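Local atomic coordinates of phosphoethanolamine N-methyltransferase 1 (PDB entry 4KRG), a protein that transfers a methyl group from S-adenosylmethionine to the nitrogen of phosphoethanolamine, probably opening the nematode route to phosphocholine. Residues R137-F142 against I193-A198; R148-D153 against W209-Q214. All blocks are in the same frame, centred on the assembly; numbering follows the deposited sequence.

Interaction 1 (R137-F142 against I193-A198); sequences REVIEF and IKLLRA
The branched end of Leu195, on helix 189-198, packs against Val139 and Ile140 of helix 136-149. The fork does unequal work. Leu195 CD2 reaches both partners: it lies 3.8 Å from Val139 CG1 and 4.0 Å from Ile140 CG1, touching two consecutive residues of the opposing helix at once. The other branch meets Ile140 alone, with Leu195 CD1 4.1 Å from Ile140 CG1. CG of Leu195 stands opposite its own backbone N (chi1 174°), which carries the whole isobutyl group outward from the helix and across the gap. The group spans a separation in which the closest pair of CA atoms, Ile140 CA and Leu195 CA, is 8.0 Å apart. On the other side Val139 points toward Leu195 and offers CG1, which its chi1 of 168° sets beside the carbonyl carbon; Ile140 presents the CG1 methylene, the near part of its longer branch. In both pairs the side chains cross at a slant instead of running alongside each other. All three residues are buried and no hydrogen bond spans the segments, so the joint is purely apolar and small, about 107 Å² in total. Ile140 also touches Leu252 and Leu253 of helix 249-271, and Val139 touches Arg187 while lying about 10 Å from bound S-adenosylhomocysteine. Further along helix 136-149, Phe142 packs on Thr127. The arrangement is that of neighbouring helices covering one face of the central sheet in the Rossmann-like fold of class I S-adenosylmethionine-dependent methyltransferases.

Interaction 2 (R148-D153 against W209-Q214); sequences RWLRAD and WKFDVQ
The indole NE1 of Trp209 is hydrogen-bonded to Asp203 OD2, which holds the polar side of the ring while its benzo end meets Ala152. CB of Ala152 lies 3.5 Å from Trp209 CH2 and 3.8 Å from Trp209 CZ3, approaching the ring plane obliquely. Trp209 CG is placed opposite the carbonyl carbon (chi1 -58°), and from there the long indole bridges backbones that stay apart, with Ala152 CA and Trp209 CA 8.7 Å from each other. Lys238 joins the two sides: it makes a cation-pi contact with Trp209, and its NZ donates to Leu150 O. A second, looser touch lies deeper, where Leu150 CD1 comes to the edge of the Phe211 ring, near its plane, 4.5 Å from CE1 of Phe211. The side chain of Met147 touches those of both Trp209 and Phe211. The contact thus grades from exposed Ala152 to buried Leu150 and Phe211, and it contains no direct hydrogen bond between the segments. It packs the turn joining helix 136-149 to strand 154-161 against the start of strand 208-218, at the end of the parallel strands away from the cofactor, as the topology of a Rossmann-like methyltransferase domain places it.

After the first four parallel strands, 60-64, 81-86, 105-109 and 122-126, the chain enters helix 136-149, whose early turns enter interaction 1 and whose last turn leads into interaction 2. It then forms strand 154-161 and reaches helix 189-198, closing interaction 1 over 50 intervening residues. Strand 208-218 follows and closes interaction 2 over 55. The segments alternate along the sequence, so the two loops cross. Their centres lie 13 Å apart, and they also meet directly: Leu196 CB is 3.5 Å from Val213 CG2. Interaction 1 ties helix to helix, interaction 2 ties the helix-to-strand turn to a later strand, and the Leu196 packing seats helix 189-198 on that strand.

Interaction 1 (R137-F142 against I193-A198)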
ATOM      1  N   ARG A 137      10.423 -14.766  10.107  1.00 24.83           N
ATOM      2  CA  ARG A 137      11.688 -15.189   9.519  1.00 24.59           C
ATOM      3  C   ARG A 137      11.478 -15.757   8.121  1.00 22.78           C
ATOM      4  O   ARG A 137      12.265 -15.494   7.212  1.00 22.90           O
ATOM      5  CB  ARG A 137      12.418 -16.206  10.397  1.00 26.26           C
ATOM      6  CG  ARG A 137      13.879 -16.360  10.001  1.00 28.24           C
ATOM      7  CD  ARG A 137      14.647 -17.310  10.912  1.00 32.56           C
ATOM      8  NE  ARG A 137      16.076 -17.299  10.606  1.00 37.00           N
ATOM      9  CZ  ARG A 137      16.989 -16.647  11.320  1.00 42.51           C
ATOM     10  NH1 ARG A 137      16.629 -15.963  12.397  1.00 39.47           N
ATOM     11  NH2 ARG A 137      18.265 -16.688  10.962  1.00 48.69           N
ATOM     12  N   GLU A 138      10.405 -16.523   7.949  1.00 24.36           N
ATOM     13  CA  GLU A 138      10.064 -17.102   6.652  1.00 21.93           C
ATOM     14  C   GLU A 138       9.711 -16.054   5.594  1.00 20.95           C
ATOM     15  O   GLU A 138      10.054 -16.217   4.421  1.00 20.86           O
ATOM     16  CB  GLU A 138       8.923 -18.109   6.803  1.00 23.10           C
ATOM     17  CG  GLU A 138       9.321 -19.363   7.564  1.00 23.72           C
ATOM     18  CD  GLU A 138       8.129 -20.180   8.034  1.00 25.35           C
ATOM     19  OE1 GLU A 138       6.984 -19.679   7.967  1.00 26.03           O
ATOM     20  OE2 GLU A 138       8.340 -21.327   8.473  1.00 23.82           O
ATOM     21  N   VAL A 139       9.018 -14.991   6.004  1.00 21.24           N
ATOM     22  CA  VAL A 139       8.696 -13.890   5.101  1.00 20.09           C
ATOM     23  C   VAL A 139       9.981 -13.300   4.527  1.00 21.63           C
ATOM     24  O   VAL A 139      10.103 -13.100   3.316  1.00 21.62           O
ATOM     25  CB  VAL A 139       7.885 -12.780   5.812  1.00 20.58           C
ATOM     26  CG1 VAL A 139       7.807 -11.530   4.947  1.00 18.62           C
ATOM     27  CG2 VAL A 139       6.483 -13.267   6.132  1.00 21.52           C
ATOM     28  N   ILE A 140      10.946 -13.044   5.402  1.00 20.89           N
ATOM     29  CA  ILE A 140      12.227 -12.487   4.990  1.00 21.20           C
ATOM     30  C   ILE A 140      12.954 -13.469   4.071  1.00 21.47           C
ATOM     31  O   ILE A 140      13.468 -13.088   3.017  1.00 22.80           O
ATOM     32  CB  ILE A 140      13.099 -12.135   6.209  1.00 25.11           C
ATOM     33  CG1 ILE A 140      12.411 -11.050   7.041  1.00 25.18           C
ATOM     34  CG2 ILE A 140      14.466 -11.664   5.763  1.00 25.14           C
ATOM     35  CD1 ILE A 140      12.885 -10.962   8.479  1.00 27.35           C
ATOM     36  N   GLU A 141      12.964 -14.738   4.464  1.00 21.68           N
ATOM     37  CA  GLU A 141      13.604 -15.778   3.673  1.00 21.13           C
ATOM     38  C   GLU A 141      12.907 -15.957   2.328  1.00 20.81           C
ATOM     39  O   GLU A 141      13.561 -16.166   1.312  1.00 23.62           O
ATOM     40  CB  GLU A 141      13.662 -17.091   4.461  1.00 21.43           C
ATOM     41  CG  GLU A 141      14.589 -17.013   5.671  1.00 24.10           C
ATOM     42  CD  GLU A 141      14.652 -18.307   6.464  1.00 29.91           C
ATOM     43  OE1 GLU A 141      15.612 -18.480   7.247  1.00 34.53           O
ATOM     44  OE2 GLU A 141      13.738 -19.146   6.317  1.00 32.81           O
ATOM     45  N   PHE A 142      11.583 -15.859   2.319  1.00 20.31           N
ATOM     46  CA  PHE A 142      10.842 -15.918   1.067  1.00 19.23           C
ATOM     47  C   PHE A 142      11.238 -14.777   0.143  1.00 20.07           C
ATOM     48  O   PHE A 142      11.416 -14.977  -1.057  1.00 20.34           O
ATOM     49  CB  PHE A 142       9.328 -15.884   1.300  1.00 19.41           C
ATOM     50  CG  PHE A 142       8.533 -15.715   0.032  1.00 19.43           C
ATOM     51  CD1 PHE A 142       8.296 -16.800  -0.801  1.00 21.10           C
ATOM     52  CD2 PHE A 142       8.051 -14.473  -0.342  1.00 18.81           C
ATOM     53  CE1 PHE A 142       7.574 -16.650  -1.979  1.00 20.54           C
ATOM     54  CE2 PHE A 142       7.331 -14.317  -1.513  1.00 18.61           C
ATOM     55  CZ  PHE A 142       7.091 -15.408  -2.332  1.00 19.04           C
ATOM     56  N   ILE A 193       5.828  -2.712   3.697  1.00 16.53           N
ATOM     57  CA  ILE A 193       6.490  -1.680   2.895  1.00 14.74           C
ATOM     58  C   ILE A 193       7.932  -1.460   3.355  1.00 15.65           C
ATOM     59  O   ILE A 193       8.853  -1.460   2.543  1.00 17.19           O
ATOM     60  CB  ILE A 193       5.737  -0.333   2.937  1.00 14.88           C
ATOM     61  CG1 ILE A 193       4.290  -0.505   2.468  1.00 12.42           C
ATOM     62  CG2 ILE A 193       6.452   0.701   2.084  1.00 14.80           C
ATOM     63  CD1 ILE A 193       3.384   0.653   2.868  1.00 12.56           C
ATOM     64  N   LYS A 194       8.129  -1.296   4.658  1.00 15.49           N
ATOM     65  CA  LYS A 194       9.466  -1.051   5.195  1.00 17.50           C
ATOM     66  C   LYS A 194      10.412  -2.227   4.972  1.00 16.95           C
ATOM     67  O   LYS A 194      11.577  -2.029   4.642  1.00 18.90           O
ATOM     68  CB  LYS A 194       9.405  -0.657   6.675  1.00 18.47           C
ATOM     69  CG  LYS A 194       8.756   0.708   6.913  1.00 16.88           C
ATOM     70  CD  LYS A 194       8.903   1.189   8.352  1.00 19.39           C
ATOM     71  CE  LYS A 194      10.317   1.666   8.654  1.00 24.02           C
ATOM     72  NZ  LYS A 194      10.736   2.764   7.745  1.00 26.50           N
ATOM     73  N   LEU A 195       9.913  -3.447   5.141  1.00 16.90           N
ATOM     74  CA  LEU A 195      10.750  -4.625   4.908  1.00 19.03           C
ATOM     75  C   LEU A 195      11.224  -4.660   3.465  1.00 19.35           C
ATOM     76  O   LEU A 195      12.394  -4.870   3.199  1.00 21.64           O
ATOM     77  CB  LEU A 195      10.006  -5.915   5.248  1.00 17.07           C
ATOM     78  CG  LEU A 195      10.767  -7.200   4.896  1.00 17.33           C
ATOM     79  CD1 LEU A 195      12.137  -7.210   5.554  1.00 21.76           C
ATOM     80  CD2 LEU A 195       9.980  -8.430   5.295  1.00 17.47           C
ATOM     81  N   LEU A 196      10.305  -4.429   2.541  1.00 17.93           N
ATOM     82  CA  LEU A 196      10.631  -4.448   1.126  1.00 18.44           C
ATOM     83  C   LEU A 196      11.714  -3.425   0.784  1.00 20.29           C
ATOM     84  O   LEU A 196      12.673  -3.736   0.079  1.00 21.96           O
ATOM     85  CB  LEU A 196       9.364  -4.222   0.297  1.00 15.84           C
ATOM     86  CG  LEU A 196       8.378  -5.397   0.289  1.00 13.82           C
ATOM     87  CD1 LEU A 196       6.983  -4.953  -0.139  1.00 14.26           C
ATOM     88  CD2 LEU A 196       8.886  -6.484  -0.638  1.00 17.30           C
ATOM     89  N   ARG A 197      11.566  -2.215   1.311  1.00 20.98           N
ATOM     90  CA  ARG A 197      12.506  -1.132   1.035  1.00 21.36           C
ATOM     91  C   ARG A 197      13.865  -1.379   1.681  1.00 23.95           C
ATOM     92  O   ARG A 197      14.883  -0.893   1.197  1.00 27.71           O
ATOM     93  CB  ARG A 197      11.939   0.215   1.505  1.00 19.30           C
ATOM     94  CG  ARG A 197      10.676   0.663   0.774  1.00 18.66           C
ATOM     95  CD  ARG A 197      10.229   2.037   1.240  1.00 19.30           C
ATOM     96  NE  ARG A 197      11.136   3.086   0.781  1.00 22.00           N
ATOM     97  CZ  ARG A 197      11.179   4.320   1.276  1.00 23.93           C
ATOM     98  NH1 ARG A 197      10.379   4.671   2.272  1.00 22.25           N
ATOM     99  NH2 ARG A 197      12.036   5.202   0.783  1.00 26.62           N
ATOM    100  N   ALA A 198      13.881  -2.143   2.767  1.00 23.84           N
ATOM    101  CA  ALA A 198      15.115  -2.383   3.514  1.00 24.97           C
ATOM    102  C   ALA A 198      16.047  -3.367   2.818  1.00 24.83           C
ATOM    103  O   ALA A 198      17.267  -3.212   2.874  1.00 30.05           O
ATOM    104  CB  ALA A 198      14.802  -2.874   4.922  1.00 23.93           C
TER

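Interaction 2 (R148-D153 against W209-Q214)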
ATOM      1  N   ARG A 148      16.483 -13.686  -5.458  1.00 19.40           N
ATOM      2  CA  ARG A 148      17.409 -14.563  -6.165  1.00 19.85           C
ATOM      3  C   ARG A 148      16.843 -15.032  -7.507  1.00 18.96           C
ATOM      4  O   ARG A 148      17.558 -15.079  -8.506  1.00 22.29           O
ATOM      5  CB  ARG A 148      17.730 -15.775  -5.286  1.00 20.11           C
ATOM      6  CG  ARG A 148      18.645 -16.801  -5.921  1.00 22.03           C
ATOM      7  CD  ARG A 148      18.765 -18.029  -5.044  1.00 22.82           C
ATOM      8  NE  ARG A 148      19.737 -18.986  -5.573  1.00 28.31           N
ATOM      9  CZ  ARG A 148      21.046 -18.925  -5.345  1.00 33.42           C
ATOM     10  NH1 ARG A 148      21.547 -17.948  -4.603  1.00 36.85           N
ATOM     11  NH2 ARG A 148      21.855 -19.840  -5.862  1.00 36.83           N
ATOM     12  N   TRP A 149      15.557 -15.370  -7.515  1.00 18.39           N
ATOM     13  CA  TRP A 149      14.891 -15.943  -8.682  1.00 17.68           C
ATOM     14  C   TRP A 149      14.558 -14.926  -9.756  1.00 19.02           C
ATOM     15  O   TRP A 149      14.470 -15.262 -10.931  1.00 23.33           O
ATOM     16  CB  TRP A 149      13.592 -16.602  -8.248  1.00 19.48           C
ATOM     17  CG  TRP A 149      13.777 -17.666  -7.229  1.00 20.25           C
ATOM     18  CD1 TRP A 149      14.904 -18.399  -6.999  1.00 21.78           C
ATOM     19  CD2 TRP A 149      12.795 -18.124  -6.297  1.00 20.52           C
ATOM     20  NE1 TRP A 149      14.683 -19.292  -5.975  1.00 21.91           N
ATOM     21  CE2 TRP A 149      13.397 -19.142  -5.526  1.00 22.60           C
ATOM     22  CE3 TRP A 149      11.468 -17.775  -6.035  1.00 22.77           C
ATOM     23  CZ2 TRP A 149      12.713 -19.813  -4.514  1.00 23.75           C
ATOM     24  CZ3 TRP A 149      10.791 -18.441  -5.032  1.00 23.79           C
ATOM     25  CH2 TRP A 149      11.415 -19.448  -4.283  1.00 22.45           C
ATOM     26  N   LEU A 150      14.344 -13.682  -9.348  1.00 17.66           N
ATOM     27  CA  LEU A 150      13.941 -12.646 -10.286  1.00 17.44           C
ATOM     28  C   LEU A 150      15.087 -12.205 -11.194  1.00 20.26           C
ATOM     29  O   LEU A 150      16.233 -12.080 -10.754  1.00 21.62           O
ATOM     30  CB  LEU A 150      13.381 -11.436  -9.535  1.00 16.56           C
ATOM     31  CG  LEU A 150      11.914 -11.532  -9.123  1.00 17.47           C
ATOM     32  CD1 LEU A 150      11.545 -10.366  -8.218  1.00 21.38           C
ATOM     33  CD2 LEU A 150      11.045 -11.528 -10.361  1.00 19.09           C
ATOM     34  N   ARG A 151      14.775 -11.982 -12.466  1.00 23.07           N
ATOM     35  CA  ARG A 151      15.692 -11.286 -13.362  1.00 22.66           C
ATOM     36  C   ARG A 151      15.701  -9.792 -13.026  1.00 22.94           C
ATOM     37  O   ARG A 151      14.763  -9.293 -12.410  1.00 22.20           O
ATOM     38  CB  ARG A 151      15.286 -11.510 -14.819  1.00 23.59           C
ATOM     39  CG  ARG A 151      15.723 -12.850 -15.359  1.00 25.59           C
ATOM     40  CD  ARG A 151      15.116 -13.163 -16.712  1.00 28.91           C
ATOM     41  NE  ARG A 151      15.035 -14.609 -16.878  1.00 37.47           N
ATOM     42  CZ  ARG A 151      13.900 -15.294 -16.948  1.00 38.74           C
ATOM     43  NH1 ARG A 151      12.742 -14.665 -16.910  1.00 37.44           N
ATOM     44  NH2 ARG A 151      13.927 -16.610 -17.078  1.00 40.63           N
ATOM     45  N   ALA A 152      16.765  -9.086 -13.406  1.00 24.72           N
ATOM     46  CA  ALA A 152      16.807  -7.634 -13.250  1.00 24.92           C
ATOM     47  C   ALA A 152      15.606  -7.038 -13.985  1.00 28.41           C
ATOM     48  O   ALA A 152      15.193  -7.582 -15.007  1.00 29.59           O
ATOM     49  CB  ALA A 152      18.087  -7.086 -13.816  1.00 28.11           C
ATOM     50  N   ASP A 153      15.061  -5.938 -13.460  1.00 28.78           N
ATOM     51  CA  ASP A 153      13.793  -5.337 -13.919  1.00 27.13           C
ATOM     52  C   ASP A 153      12.549  -6.152 -13.548  1.00 24.29           C
ATOM     53  O   ASP A 153      11.426  -5.707 -13.772  1.00 25.49           O
ATOM     54  CB  ASP A 153      13.781  -5.048 -15.430  1.00 28.56           C
ATOM     55  CG  ASP A 153      14.928  -4.173 -15.871  1.00 34.75           C
ATOM     56  OD1 ASP A 153      15.495  -3.461 -15.019  1.00 36.81           O
ATOM     57  OD2 ASP A 153      15.259  -4.201 -17.078  1.00 38.49           O
ATOM     58  N   TRP A 209      21.298  -5.679  -4.993  1.00 26.05           N
ATOM     59  CA  TRP A 209      19.959  -5.348  -5.446  1.00 22.82           C
ATOM     60  C   TRP A 209      19.105  -4.794  -4.322  1.00 23.39           C
ATOM     61  O   TRP A 209      19.351  -5.064  -3.151  1.00 26.75           O
ATOM     62  CB  TRP A 209      19.293  -6.575  -6.059  1.00 22.10           C
ATOM     63  CG  TRP A 209      20.079  -7.112  -7.202  1.00 26.01           C
ATOM     64  CD1 TRP A 209      21.025  -8.090  -7.160  1.00 27.82           C
ATOM     65  CD2 TRP A 209      20.000  -6.669  -8.552  1.00 27.50           C
ATOM     66  NE1 TRP A 209      21.541  -8.295  -8.416  1.00 29.74           N
ATOM     67  CE2 TRP A 209      20.927  -7.439  -9.294  1.00 29.09           C
ATOM     68  CE3 TRP A 209      19.239  -5.715  -9.225  1.00 28.08           C
ATOM     69  CZ2 TRP A 209      21.106  -7.270 -10.663  1.00 31.05           C
ATOM     70  CZ3 TRP A 209      19.415  -5.548 -10.578  1.00 29.64           C
ATOM     71  CH2 TRP A 209      20.342  -6.321 -11.286  1.00 31.24           C
ATOM     72  N   LYS A 210      18.110  -4.000  -4.693  1.00 23.65           N
ATOM     73  CA  LYS A 210      17.107  -3.542  -3.751  1.00 22.09           C
ATOM     74  C   LYS A 210      15.751  -3.599  -4.422  1.00 21.71           C
ATOM     75  O   LYS A 210      15.652  -3.790  -5.634  1.00 21.39           O
ATOM     76  CB  LYS A 210      17.400  -2.123  -3.263  1.00 22.57           C
ATOM     77  CG  LYS A 210      17.355  -1.053  -4.335  1.00 22.78           C
ATOM     78  CD  LYS A 210      17.752   0.288  -3.733  1.00 26.17           C
ATOM     79  CE  LYS A 210      17.937   1.344  -4.802  1.00 25.09           C
ATOM     80  NZ  LYS A 210      18.335   2.640  -4.196  1.00 26.64           N
ATOM     81  N   PHE A 211      14.710  -3.442  -3.619  1.00 21.24           N
ATOM     82  CA  PHE A 211      13.352  -3.423  -4.114  1.00 20.92           C
ATOM     83  C   PHE A 211      12.885  -1.984  -4.247  1.00 22.92           C
ATOM     84  O   PHE A 211      13.108  -1.174  -3.349  1.00 24.75           O
ATOM     85  CB  PHE A 211      12.456  -4.176  -3.137  1.00 20.48           C
ATOM     86  CG  PHE A 211      12.443  -5.669  -3.346  1.00 20.05           C
ATOM     87  CD1 PHE A 211      12.377  -6.205  -4.624  1.00 22.02           C
ATOM     88  CD2 PHE A 211      12.495  -6.532  -2.266  1.00 19.84           C
ATOM     89  CE1 PHE A 211      12.355  -7.575  -4.820  1.00 22.90           C
ATOM     90  CE2 PHE A 211      12.473  -7.900  -2.452  1.00 19.92           C
ATOM     91  CZ  PHE A 211      12.405  -8.424  -3.727  1.00 21.87           C
ATOM     92  N   ASP A 212      12.264  -1.662  -5.376  1.00 21.18           N
ATOM     93  CA  ASP A 212      11.605  -0.377  -5.550  1.00 21.22           C
ATOM     94  C   ASP A 212      10.105  -0.615  -5.408  1.00 20.32           C
ATOM     95  O   ASP A 212       9.458  -1.090  -6.352  1.00 17.23           O
ATOM     96  CB  ASP A 212      11.937   0.217  -6.923  1.00 23.12           C
ATOM     97  CG  ASP A 212      11.201   1.519  -7.197  1.00 28.23           C
ATOM     98  OD1 ASP A 212      10.704   2.151  -6.244  1.00 29.91           O
ATOM     99  OD2 ASP A 212      11.126   1.925  -8.375  1.00 31.66           O
ATOM    100  N   VAL A 213       9.562  -0.317  -4.223  1.00 18.61           N
ATOM    101  CA  VAL A 213       8.139  -0.502  -3.973  1.00 16.49           C
ATOM    102  C   VAL A 213       7.363   0.587  -4.693  1.00 14.92           C
ATOM    103  O   VAL A 213       7.364   1.742  -4.274  1.00 17.65           O
ATOM    104  CB  VAL A 213       7.800  -0.474  -2.485  1.00 16.13           C
ATOM    105  CG1 VAL A 213       6.349  -0.839  -2.285  1.00 17.32           C
ATOM    106  CG2 VAL A 213       8.674  -1.447  -1.737  1.00 18.68           C
ATOM    107  N   GLN A 214       6.698   0.210  -5.778  1.00 15.14           N
ATOM    108  CA  GLN A 214       6.110   1.192  -6.670  1.00 15.99           C
ATOM    109  C   GLN A 214       4.882   1.876  -6.072  1.00 17.35           C
ATOM    110  O   GLN A 214       4.602   3.038  -6.368  1.00 16.67           O
ATOM    111  CB  GLN A 214       5.786   0.553  -8.018  1.00 16.01           C
ATOM    112  CG  GLN A 214       7.028   0.028  -8.732  1.00 20.28           C
ATOM    113  CD  GLN A 214       7.013   0.297 -10.226  1.00 22.21           C
ATOM    114  OE1 GLN A 214       5.955   0.315 -10.855  1.00 25.99           O
ATOM    115  NE2 GLN A 214       8.189   0.502 -10.801  1.00 25.00           N
TER